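Local coordinates for protein leucine aminopeptidase 2 (Saccharomyces cerevisiae, PDB 2XQ0) that cleaves di- and tripeptides preferentially as a zinc-dependent M1-family aminopeptidase, and shows low epoxide hydrolase activity in vitro, at residues K43-S47 with Q117-T121; T125-L130 with Y141-L146; L146-A151 with A204-G208; D269-G274 with T585-M589. Residues are numbered along the deposited sequence.

How the interactions relate
Interactions 1, 2 and 3 belong to the N-terminal M1 domain, whereas interaction 4 ties the peptidase domain to the C-terminal helical domain. Interaction 1 is the most peripheral: two sheet strands meet in a partly buried contact with polar side chains on one face. Interaction 2, a buried beta hairpin, packs L127 and W129 against I46 of interaction 1 and leads through the shared L146 into interaction 3. Five backbone hydrogen bonds hold interaction 2; interaction 1 has one, supplemented by a threonine hydroxyl and a water. Interactions 3 and 4, both buried, fit largely irregular segments together through packing and bridging water, one molecule and two respectively; interaction 4 adds a backbone bond. Both touch bestatin.

Interaction 1: residues K43-S47 with Q117-T121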
# COMPACT_ATOMS: atom_id res chain seq x y z
N LYS A 43 -17.44 -10.60 -20.92
CA LYS A 43 -17.87 -11.48 -19.85
C LYS A 43 -17.35 -11.03 -18.49
O LYS A 43 -17.73 -11.58 -17.46
CB LYS A 43 -17.42 -12.92 -20.13
CG LYS A 43 -18.11 -13.53 -21.34
CD LYS A 43 -17.53 -14.89 -21.70
CE LYS A 43 -18.45 -15.64 -22.66
NZ LYS A 43 -18.84 -14.81 -23.83
N SER A 44 -16.50 -10.00 -18.50
CA SER A 44 -15.74 -9.61 -17.31
C SER A 44 -15.07 -10.83 -16.67
O SER A 44 -15.26 -11.11 -15.49
CB SER A 44 -16.61 -8.87 -16.30
OG SER A 44 -17.15 -7.70 -16.88
N ALA A 45 -14.30 -11.55 -17.47
CA ALA A 45 -13.53 -12.68 -16.99
C ALA A 45 -12.16 -12.74 -17.64
O ALA A 45 -11.97 -12.32 -18.78
CB ALA A 45 -14.28 -14.00 -17.24
N ILE A 46 -11.19 -13.26 -16.90
CA ILE A 46 -9.92 -13.65 -17.46
C ILE A 46 -9.85 -15.17 -17.43
O ILE A 46 -10.19 -15.80 -16.43
CB ILE A 46 -8.77 -12.99 -16.69
CG1 ILE A 46 -8.77 -11.48 -16.98
CG2 ILE A 46 -7.43 -13.58 -17.12
CD1 ILE A 46 -7.67 -10.72 -16.27
N SER A 47 -9.46 -15.77 -18.55
CA SER A 47 -9.49 -17.22 -18.67
C SER A 47 -8.19 -17.64 -19.32
O SER A 47 -7.48 -16.81 -19.87
CB SER A 47 -10.68 -17.68 -19.53
OG SER A 47 -10.62 -17.09 -20.83
N GLN A 117 -6.09 -25.28 -16.58
CA GLN A 117 -6.97 -24.37 -17.31
C GLN A 117 -8.06 -23.90 -16.38
O GLN A 117 -8.64 -24.69 -15.63
CB GLN A 117 -7.61 -25.06 -18.51
CG GLN A 117 -6.65 -25.42 -19.61
CD GLN A 117 -7.30 -26.29 -20.65
OE1 GLN A 117 -8.36 -25.94 -21.19
NE2 GLN A 117 -6.70 -27.43 -20.93
N PHE A 118 -8.35 -22.61 -16.44
CA PHE A 118 -9.31 -22.05 -15.51
C PHE A 118 -9.89 -20.77 -16.10
O PHE A 118 -9.38 -20.26 -17.10
CB PHE A 118 -8.61 -21.73 -14.18
CG PHE A 118 -7.63 -20.60 -14.29
CD1 PHE A 118 -6.34 -20.83 -14.77
CD2 PHE A 118 -7.99 -19.32 -13.96
CE1 PHE A 118 -5.45 -19.79 -14.88
CE2 PHE A 118 -7.11 -18.29 -14.08
CZ PHE A 118 -5.83 -18.52 -14.55
N ARG A 119 -10.93 -20.26 -15.45
CA ARG A 119 -11.39 -18.91 -15.69
C ARG A 119 -11.78 -18.25 -14.37
O ARG A 119 -12.16 -18.93 -13.41
CB ARG A 119 -12.57 -18.90 -16.67
CG ARG A 119 -13.77 -19.70 -16.20
CD ARG A 119 -14.85 -19.81 -17.29
NE ARG A 119 -15.37 -18.49 -17.62
CZ ARG A 119 -15.10 -17.83 -18.75
NH1 ARG A 119 -14.34 -18.39 -19.68
NH2 ARG A 119 -15.62 -16.63 -18.95
N THR A 120 -11.68 -16.92 -14.31
CA THR A 120 -12.21 -16.18 -13.18
C THR A 120 -13.74 -16.17 -13.18
O THR A 120 -14.38 -16.45 -14.20
CB THR A 120 -11.64 -14.74 -13.11
OG1 THR A 120 -12.01 -13.99 -14.29
CG2 THR A 120 -10.14 -14.79 -12.98
N THR A 121 -14.33 -15.88 -12.03
CA THR A 121 -15.79 -15.86 -11.95
C THR A 121 -16.30 -14.48 -11.53
O THR A 121 -15.51 -13.57 -11.24
CB THR A 121 -16.35 -16.94 -10.98
OG1 THR A 121 -16.11 -16.56 -9.63
CG2 THR A 121 -15.74 -18.31 -11.26
O HOH W 1 -14.09 -12.39 -13.37
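R119, S47 and T120 account for most of the surface buried where strand 45-56 begins beside the last residues of strand 111-120. The strands run antiparallel, with 171° between the short axes, and S47 and R119 form a non-hydrogen-bonded pair whose CA atoms are 3.9 Å apart. Both side chains therefore leave the same face, and S47 CB meets R119 CB at 3.6 Å. The long R119 chain then folds back along its neighbour, bringing NH2 to 3.4 Å from A45 CB and 3.8 Å from K43 CD. Alanine is small enough to leave room for it, and beyond this contact R119 also touches D75 and Q77 on strand 74-81. On the other face, I46 and F118 both pack on L37 of strand 28-40. T120 is the versatile residue: its N donates to I46 O at 2.8 Å, while its OG1 accepts from I46 N, also at 2.8 Å, taking the part a main-chain carbonyl would play. S44, in the G1 bulge opposite S40, is joined by its O to T120 OG1 and T121 O through one water. A threonine hydroxyl and a water thus continue the strand pairing where regular backbone bonding gives way.

Interaction 2: residues T125-L130 with Y141-L146; sequences TALQWL and YVFSQL
Residues T125-L130 and Y141-L146 run antiparallel, strands 127-130 and 141-144 at 169°, axes 4.7 Å apart. Phi/psi values are extended in L127-L130 and Y141-S144, while A126 (-93/-19) bends the chain. Q128-F143 and L130-Y141 are hydrogen-bonded pairs: Q128 N to F143 O 3.0 Å, F143 N to Q128 O 3.2 Å, L130 N to Y141 O 2.7 Å, Y141 N to L130 O 2.8 Å. L127-S144 and W129-V142 are non-hydrogen-bonded. Q145 N donates to A126 O at 3.0 Å; a water joins T125 O to Q145 O. This beta hairpin, edging a four-stranded sheet, leads into substrate-binding residues Q145 and L146. The flat W129 ring (m, chi2 86°) suits branched V142 (p), whose CG2 lies 3.5 Å from the six-membered ring centroid, a CH-pi contact. L127 (m, t), on that face, sets CD2 3.7 Å from S144 CB. On the other, Q128 (t, t) extends OE1 to 3.2 Å from CZ of F143 (p), and that oxygen is hydrogen-bonded to S270 OG. L130 (m, chi2 92°) puts CD1 4.4 Å from F143 CE2; Y141 (t) OH is hydrogen-bonded to N267 OD1. L146 (m, t) sets CD2 3.5 Å from A126 CB.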
# COMPACT_ATOMS: atom_id res chain seq x y z
N THR A 125 -12.26 -11.72 -6.47
CA THR A 125 -11.93 -10.61 -5.57
C THR A 125 -10.65 -9.89 -6.01
O THR A 125 -10.20 -8.95 -5.35
CB THR A 125 -11.74 -11.10 -4.12
OG1 THR A 125 -10.65 -12.03 -4.05
CG2 THR A 125 -13.02 -11.77 -3.60
N ALA A 126 -10.07 -10.34 -7.11
CA ALA A 126 -8.78 -9.78 -7.55
C ALA A 126 -8.91 -8.61 -8.55
O ALA A 126 -7.99 -7.81 -8.72
CB ALA A 126 -7.90 -10.90 -8.11
N LEU A 127 -10.08 -8.48 -9.18
CA LEU A 127 -10.20 -7.58 -10.32
C LEU A 127 -11.29 -6.55 -10.11
O LEU A 127 -12.30 -6.82 -9.45
CB LEU A 127 -10.50 -8.37 -11.61
CG LEU A 127 -9.40 -9.37 -12.01
CD1 LEU A 127 -9.92 -10.35 -13.09
CD2 LEU A 127 -8.12 -8.66 -12.47
N GLN A 128 -11.09 -5.37 -10.67
CA GLN A 128 -12.20 -4.46 -10.87
C GLN A 128 -12.39 -4.20 -12.38
O GLN A 128 -11.41 -3.96 -13.10
CB GLN A 128 -12.03 -3.13 -10.12
CG GLN A 128 -13.34 -2.27 -10.21
CD GLN A 128 -13.19 -0.83 -9.72
OE1 GLN A 128 -12.10 -0.39 -9.34
NE2 GLN A 128 -14.29 -0.09 -9.73
N TRP A 129 -13.63 -4.30 -12.85
CA TRP A 129 -13.93 -4.05 -14.26
C TRP A 129 -14.72 -2.78 -14.39
O TRP A 129 -15.67 -2.57 -13.64
CB TRP A 129 -14.78 -5.19 -14.86
CG TRP A 129 -14.13 -6.54 -14.79
CD1 TRP A 129 -14.16 -7.42 -13.76
CD2 TRP A 129 -13.35 -7.17 -15.82
NE1 TRP A 129 -13.44 -8.56 -14.07
CE2 TRP A 129 -12.94 -8.42 -15.34
CE3 TRP A 129 -12.96 -6.78 -17.11
CZ2 TRP A 129 -12.16 -9.30 -16.09
CZ3 TRP A 129 -12.19 -7.65 -17.86
CH2 TRP A 129 -11.80 -8.90 -17.35
N LEU A 130 -14.33 -1.93 -15.34
CA LEU A 130 -15.11 -0.76 -15.70
C LEU A 130 -15.57 -0.85 -17.15
O LEU A 130 -14.80 -1.24 -18.02
CB LEU A 130 -14.29 0.52 -15.51
CG LEU A 130 -14.00 0.91 -14.06
CD1 LEU A 130 -12.68 0.33 -13.61
CD2 LEU A 130 -13.98 2.41 -13.92
N TYR A 141 -12.16 -1.10 -18.99
CA TYR A 141 -10.88 -1.12 -18.29
C TYR A 141 -10.97 -2.16 -17.20
O TYR A 141 -12.04 -2.39 -16.64
CB TYR A 141 -10.64 0.26 -17.66
CG TYR A 141 -9.23 0.54 -17.14
CD1 TYR A 141 -8.84 0.10 -15.88
CD2 TYR A 141 -8.34 1.32 -17.87
CE1 TYR A 141 -7.58 0.40 -15.37
CE2 TYR A 141 -7.09 1.62 -17.38
CZ TYR A 141 -6.71 1.15 -16.13
OH TYR A 141 -5.46 1.45 -15.64
N VAL A 142 -9.84 -2.79 -16.90
CA VAL A 142 -9.79 -3.71 -15.78
C VAL A 142 -8.41 -3.63 -15.16
O VAL A 142 -7.43 -3.37 -15.86
CB VAL A 142 -10.07 -5.14 -16.25
CG1 VAL A 142 -9.04 -5.53 -17.32
CG2 VAL A 142 -10.08 -6.14 -15.08
N PHE A 143 -8.33 -3.81 -13.85
CA PHE A 143 -7.02 -3.87 -13.19
C PHE A 143 -7.11 -4.80 -12.00
O PHE A 143 -8.19 -5.00 -11.46
CB PHE A 143 -6.54 -2.48 -12.76
CG PHE A 143 -7.37 -1.85 -11.67
CD1 PHE A 143 -7.07 -2.07 -10.33
CD2 PHE A 143 -8.45 -1.05 -11.99
CE1 PHE A 143 -7.86 -1.49 -9.34
CE2 PHE A 143 -9.21 -0.46 -11.01
CZ PHE A 143 -8.93 -0.68 -9.69
N SER A 144 -5.97 -5.34 -11.60
CA SER A 144 -5.90 -6.24 -10.45
C SER A 144 -5.30 -5.57 -9.22
O SER A 144 -4.68 -4.50 -9.29
CB SER A 144 -5.03 -7.44 -10.80
OG SER A 144 -3.69 -7.00 -10.97
N GLN A 145 -5.51 -6.21 -8.07
CA GLN A 145 -4.86 -5.84 -6.83
C GLN A 145 -4.85 -7.14 -6.02
O GLN A 145 -5.91 -7.61 -5.60
CB GLN A 145 -5.64 -4.75 -6.09
CG GLN A 145 -5.28 -4.63 -4.61
CD GLN A 145 -3.82 -4.27 -4.41
OE1 GLN A 145 -3.33 -3.29 -4.98
NE2 GLN A 145 -3.11 -5.07 -3.62
N LEU A 146 -3.68 -7.74 -5.86
CA LEU A 146 -3.60 -9.11 -5.32
C LEU A 146 -3.20 -9.19 -3.85
O LEU A 146 -3.47 -10.19 -3.16
CB LEU A 146 -2.66 -9.97 -6.17
CG LEU A 146 -2.97 -10.00 -7.67
CD1 LEU A 146 -2.16 -11.10 -8.37
CD2 LEU A 146 -4.46 -10.18 -7.91
O HOH W 2 -8.59 -6.79 -5.77

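Interaction 3: residues L146-A151 with A204-G208; sequences LEAIHA and AYLIG. With BES (2-(3-amino-2-hydroxy-4-phenyl-butyrylamino)-4-methyl-pentanoic acid), chain B.
L146 and E147 belong to the substrate-binding site beside bestatin. E147 OE1 accepts a hydrogen bond from BES N2 at 2.8 Å, an acidic side chain suiting an amine, probably as for a peptide substrate's N-terminal amine. E147 has an extended backbone (-73/135) and side chain (chi1 and chi2 both t) and precedes A148 through a cis peptide; H150 N to L146 O, 2.8 Å, closes the turn. Opposite, A204-L206 form a 3-10 turn (phi/psi -58/-30 to -88/-9), with I207 N bonded to A204 O at 3.1 Å. L146 and Y205 have the nearest CA atoms, 5.0 Å apart. L146 (m, t) wedges CD1 3.5 Å from A204 O and 3.7 Å from I207 CB; A151 CB meets A204 CB at 3.7 Å. Y205 (chi1 p) has CD1 3.8 Å from E147 CG and CB 3.6 Å from A148 O. One water links L146 N to Y205 O. The loops lie beside paired strands 141-144 and 209-211, while the Y205 ring meets W317 edge-to-face and E147 touches M276 of strand 275-276.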
# COMPACT_ATOMS: atom_id res chain seq x y z
N LEU A 146 -3.68 -7.74 -5.86
CA LEU A 146 -3.60 -9.11 -5.32
C LEU A 146 -3.20 -9.19 -3.85
O LEU A 146 -3.47 -10.19 -3.16
CB LEU A 146 -2.66 -9.97 -6.17
CG LEU A 146 -2.97 -10.00 -7.67
CD1 LEU A 146 -2.16 -11.10 -8.37
CD2 LEU A 146 -4.46 -10.18 -7.91
N GLU A 147 -2.57 -8.14 -3.34
CA GLU A 147 -2.11 -8.20 -1.95
C GLU A 147 -3.31 -8.10 -1.01
O GLU A 147 -4.19 -7.27 -1.25
CB GLU A 147 -1.13 -7.06 -1.66
CG GLU A 147 -0.28 -7.27 -0.39
CD GLU A 147 0.78 -6.17 -0.25
OE1 GLU A 147 0.85 -5.33 -1.16
OE2 GLU A 147 1.51 -6.14 0.74
N ALA A 148 -3.38 -8.93 0.03
CA ALA A 148 -2.35 -9.91 0.38
C ALA A 148 -2.60 -11.31 -0.19
O ALA A 148 -1.66 -11.93 -0.69
CB ALA A 148 -2.23 -10.01 1.90
N ILE A 149 -3.83 -11.81 -0.08
CA ILE A 149 -4.14 -13.16 -0.60
C ILE A 149 -5.24 -13.23 -1.66
O ILE A 149 -6.08 -14.14 -1.65
CB ILE A 149 -4.46 -14.13 0.54
CG1 ILE A 149 -5.64 -13.63 1.38
CG2 ILE A 149 -3.19 -14.33 1.43
CD1 ILE A 149 -6.15 -14.66 2.40
N HIS A 150 -5.22 -12.31 -2.61
CA HIS A 150 -6.20 -12.34 -3.70
C HIS A 150 -5.64 -12.95 -4.99
O HIS A 150 -6.38 -13.13 -5.96
CB HIS A 150 -6.73 -10.93 -3.97
CG HIS A 150 -7.51 -10.35 -2.83
ND1 HIS A 150 -8.73 -10.85 -2.45
CD2 HIS A 150 -7.22 -9.36 -1.96
CE1 HIS A 150 -9.18 -10.17 -1.40
NE2 HIS A 150 -8.28 -9.25 -1.09
N ALA A 151 -4.34 -13.24 -5.02
CA ALA A 151 -3.77 -13.87 -6.22
C ALA A 151 -4.49 -15.18 -6.52
O ALA A 151 -4.75 -15.52 -7.67
CB ALA A 151 -2.29 -14.09 -6.08
N ALA A 204 3.38 -14.43 -5.77
CA ALA A 204 2.16 -14.22 -6.54
C ALA A 204 1.48 -12.89 -6.23
O ALA A 204 0.81 -12.32 -7.10
CB ALA A 204 1.17 -15.38 -6.32
N TYR A 205 1.62 -12.39 -5.01
CA TYR A 205 0.84 -11.22 -4.60
C TYR A 205 1.34 -9.97 -5.34
O TYR A 205 0.66 -8.97 -5.38
CB TYR A 205 0.83 -11.02 -3.09
CG TYR A 205 2.09 -10.39 -2.53
CD1 TYR A 205 2.29 -9.02 -2.60
CD2 TYR A 205 3.05 -11.16 -1.91
CE1 TYR A 205 3.43 -8.44 -2.08
CE2 TYR A 205 4.20 -10.60 -1.40
CZ TYR A 205 4.38 -9.24 -1.48
OH TYR A 205 5.52 -8.67 -0.97
N LEU A 206 2.53 -10.05 -5.94
CA LEU A 206 3.13 -8.94 -6.68
C LEU A 206 2.72 -8.91 -8.16
O LEU A 206 3.01 -7.95 -8.88
CB LEU A 206 4.65 -8.97 -6.59
CG LEU A 206 5.19 -8.58 -5.21
CD1 LEU A 206 6.71 -8.70 -5.19
CD2 LEU A 206 4.77 -7.17 -4.89
N ILE A 207 2.04 -9.96 -8.61
CA ILE A 207 1.58 -9.98 -9.98
C ILE A 207 0.62 -8.82 -10.18
O ILE A 207 -0.21 -8.53 -9.31
CB ILE A 207 0.92 -11.29 -10.38
CG1 ILE A 207 1.98 -12.39 -10.49
CG2 ILE A 207 0.17 -11.14 -11.71
CD1 ILE A 207 2.96 -12.13 -11.63
N GLY A 208 0.77 -8.14 -11.30
CA GLY A 208 -0.09 -7.02 -11.62
C GLY A 208 -0.49 -7.07 -13.08
O GLY A 208 0.32 -7.41 -13.94
N2 BES B . 0.98 -2.51 -1.43
C1 BES B . 0.81 -1.51 -0.39
C6 BES B . -0.68 -1.26 -0.13
C7 BES B . -1.32 -2.52 0.41
C8 BES B . -0.70 -3.23 1.43
C12 BES B . -2.52 -2.98 -0.12
C9 BES B . -1.28 -4.39 1.93
C11 BES B . -3.10 -4.15 0.37
C10 BES B . -2.48 -4.85 1.40
C2 BES B . 1.49 -0.19 -0.79
O2 BES B . 2.89 -0.30 -1.08
C3 BES B . 1.30 0.76 0.35
O3 BES B . 1.91 0.62 1.41
N1 BES B . 0.40 1.68 0.04
C4 BES B . -0.08 2.78 0.85
C13 BES B . 0.76 3.96 0.37
C14 BES B . 1.46 4.69 1.52
C15 BES B . 2.65 5.47 0.99
C16 BES B . 1.87 3.73 2.64
C5 BES B . -1.51 3.01 0.45
O1 BES B . -2.29 3.53 1.27
O4 BES B . -1.87 2.67 -0.71
O HOH W 3 -0.77 -6.71 -6.10

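Interaction 4: residues D269-G274 with T585-M589; sequences DSYPYG and TVGRM. With BES (2-(3-amino-2-hydroxy-4-phenyl-butyrylamino)-4-methyl-pentanoic acid), chain B.
This is a buried interdomain contact, joining D269-G274 of the peptidase domain to T585-M589 of the C-terminal helical domain beside the bestatin site. Both segments are irregular up to M589, which starts helix 589-600, and run in the same direction, with CA atoms nearest at D269-V586 (5.7 Å), S270-G587 (4.2 Å) and P272-R588 (4.0 Å). G587 (-127/-8) permits the close approach, since a CB would come within 2.7 Å of S270 CA. Water links D269 OD1 to T585 O, and another links S270 O to G587 O; D269 also forms a salt bridge to R231. R588 is the N-cap residue, and M589 N donates to P272 O at 3.0 Å. P272 and Y273 lead into the M1 exopeptidase motif, GXMEN-type and reading GGMES here, which begins at G274; all three residues bind substrate. G274 N donates to bestatin O4 at 2.6 Å. M589 (chi1 -84°, chi2 t, chi3 m) curls its CE over the Y273 ring (chi1 m), 3.8 Å from the centroid in a CH-pi contact; bestatin C12 covers the opposite face. R588, extended with chi1 to chi3 t, spreads its guanidinium face over G274, NE 3.5 Å from G274 CA, where a CB would clash with R588 NH2.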
# COMPACT_ATOMS: atom_id res chain seq x y z
N ASP A 269 -9.86 6.45 -11.76
CA ASP A 269 -10.19 7.14 -10.52
C ASP A 269 -10.73 6.24 -9.40
O ASP A 269 -10.61 6.58 -8.23
CB ASP A 269 -11.11 8.35 -10.80
CG ASP A 269 -10.58 9.22 -11.94
OD1 ASP A 269 -9.80 10.17 -11.67
OD2 ASP A 269 -10.93 8.96 -13.11
N SER A 270 -11.27 5.07 -9.75
CA SER A 270 -11.77 4.12 -8.73
C SER A 270 -10.67 3.38 -7.96
O SER A 270 -10.95 2.64 -7.01
CB SER A 270 -12.70 3.09 -9.37
OG SER A 270 -12.03 2.31 -10.34
N TYR A 271 -9.42 3.57 -8.36
CA TYR A 271 -8.33 2.88 -7.71
C TYR A 271 -8.30 3.18 -6.19
O TYR A 271 -8.28 4.35 -5.79
CB TYR A 271 -7.00 3.22 -8.38
CG TYR A 271 -5.88 2.34 -7.91
CD1 TYR A 271 -5.82 1.00 -8.29
CD2 TYR A 271 -4.87 2.83 -7.09
CE1 TYR A 271 -4.80 0.19 -7.86
CE2 TYR A 271 -3.86 2.02 -6.64
CZ TYR A 271 -3.82 0.70 -7.03
OH TYR A 271 -2.81 -0.09 -6.59
N PRO A 272 -8.28 2.14 -5.35
CA PRO A 272 -8.52 2.30 -3.91
C PRO A 272 -7.29 2.50 -3.03
O PRO A 272 -7.45 2.87 -1.86
CB PRO A 272 -9.21 0.97 -3.54
CG PRO A 272 -8.57 -0.02 -4.47
CD PRO A 272 -8.21 0.72 -5.74
N TYR A 273 -6.09 2.26 -3.54
CA TYR A 273 -4.89 2.47 -2.75
C TYR A 273 -4.12 3.65 -3.29
O TYR A 273 -4.50 4.21 -4.32
CB TYR A 273 -4.03 1.20 -2.72
CG TYR A 273 -4.78 0.02 -2.13
CD1 TYR A 273 -4.77 -0.23 -0.77
CD2 TYR A 273 -5.54 -0.81 -2.94
CE1 TYR A 273 -5.47 -1.29 -0.24
CE2 TYR A 273 -6.25 -1.86 -2.42
CZ TYR A 273 -6.22 -2.11 -1.06
OH TYR A 273 -6.93 -3.17 -0.54
N GLY A 274 -3.07 4.05 -2.59
CA GLY A 274 -2.25 5.17 -3.03
C GLY A 274 -1.34 4.61 -4.10
O GLY A 274 -1.05 5.26 -5.10
N THR A 585 -16.06 11.78 -7.22
CA THR A 585 -14.97 11.99 -8.16
C THR A 585 -13.70 11.21 -7.79
O THR A 585 -12.83 11.02 -8.63
CB THR A 585 -14.64 13.51 -8.33
OG1 THR A 585 -13.86 13.96 -7.22
CG2 THR A 585 -15.93 14.34 -8.43
N VAL A 586 -13.62 10.75 -6.54
CA VAL A 586 -12.46 9.97 -6.08
C VAL A 586 -12.86 8.58 -5.56
O VAL A 586 -13.98 8.37 -5.13
CB VAL A 586 -11.63 10.72 -4.99
CG1 VAL A 586 -11.03 12.00 -5.55
CG2 VAL A 586 -12.49 11.02 -3.76
N GLY A 587 -11.91 7.64 -5.62
CA GLY A 587 -12.15 6.28 -5.18
C GLY A 587 -11.12 5.78 -4.17
O GLY A 587 -11.27 4.70 -3.59
N ARG A 588 -10.07 6.56 -3.96
CA ARG A 588 -9.03 6.18 -3.00
C ARG A 588 -9.61 6.03 -1.59
O ARG A 588 -10.18 6.97 -1.05
CB ARG A 588 -7.91 7.23 -2.99
CG ARG A 588 -6.71 6.83 -2.14
CD ARG A 588 -5.54 7.77 -2.37
NE ARG A 588 -4.40 7.42 -1.54
CZ ARG A 588 -3.30 8.16 -1.41
NH1 ARG A 588 -3.19 9.30 -2.07
NH2 ARG A 588 -2.32 7.75 -0.62
N MET A 589 -9.47 4.85 -1.00
CA MET A 589 -10.11 4.56 0.29
C MET A 589 -9.81 5.62 1.33
O MET A 589 -10.71 6.07 2.05
CB MET A 589 -9.72 3.17 0.81
CG MET A 589 -10.58 2.06 0.24
SD MET A 589 -10.23 0.42 0.92
CE MET A 589 -8.58 0.12 0.31
N2 BES B . 0.98 -2.51 -1.43
C1 BES B . 0.81 -1.51 -0.39
C6 BES B . -0.68 -1.26 -0.13
C7 BES B . -1.32 -2.52 0.41
C8 BES B . -0.70 -3.23 1.43
C12 BES B . -2.52 -2.98 -0.12
C9 BES B . -1.28 -4.39 1.93
C11 BES B . -3.10 -4.15 0.37
C10 BES B . -2.48 -4.85 1.40
C2 BES B . 1.49 -0.19 -0.79
O2 BES B . 2.89 -0.30 -1.08
C3 BES B . 1.30 0.76 0.35
O3 BES B . 1.91 0.62 1.41
N1 BES B . 0.40 1.68 0.04
C4 BES B . -0.08 2.78 0.85
C13 BES B . 0.76 3.96 0.37
C14 BES B . 1.46 4.69 1.52
C15 BES B . 2.65 5.47 0.99
C16 BES B . 1.87 3.73 2.64
C5 BES B . -1.51 3.01 0.45
O1 BES B . -2.29 3.53 1.27
O4 BES B . -1.87 2.67 -0.71
O HOH W 4 -9.78 10.86 -9.15
O HOH W 5 -12.76 2.69 -5.09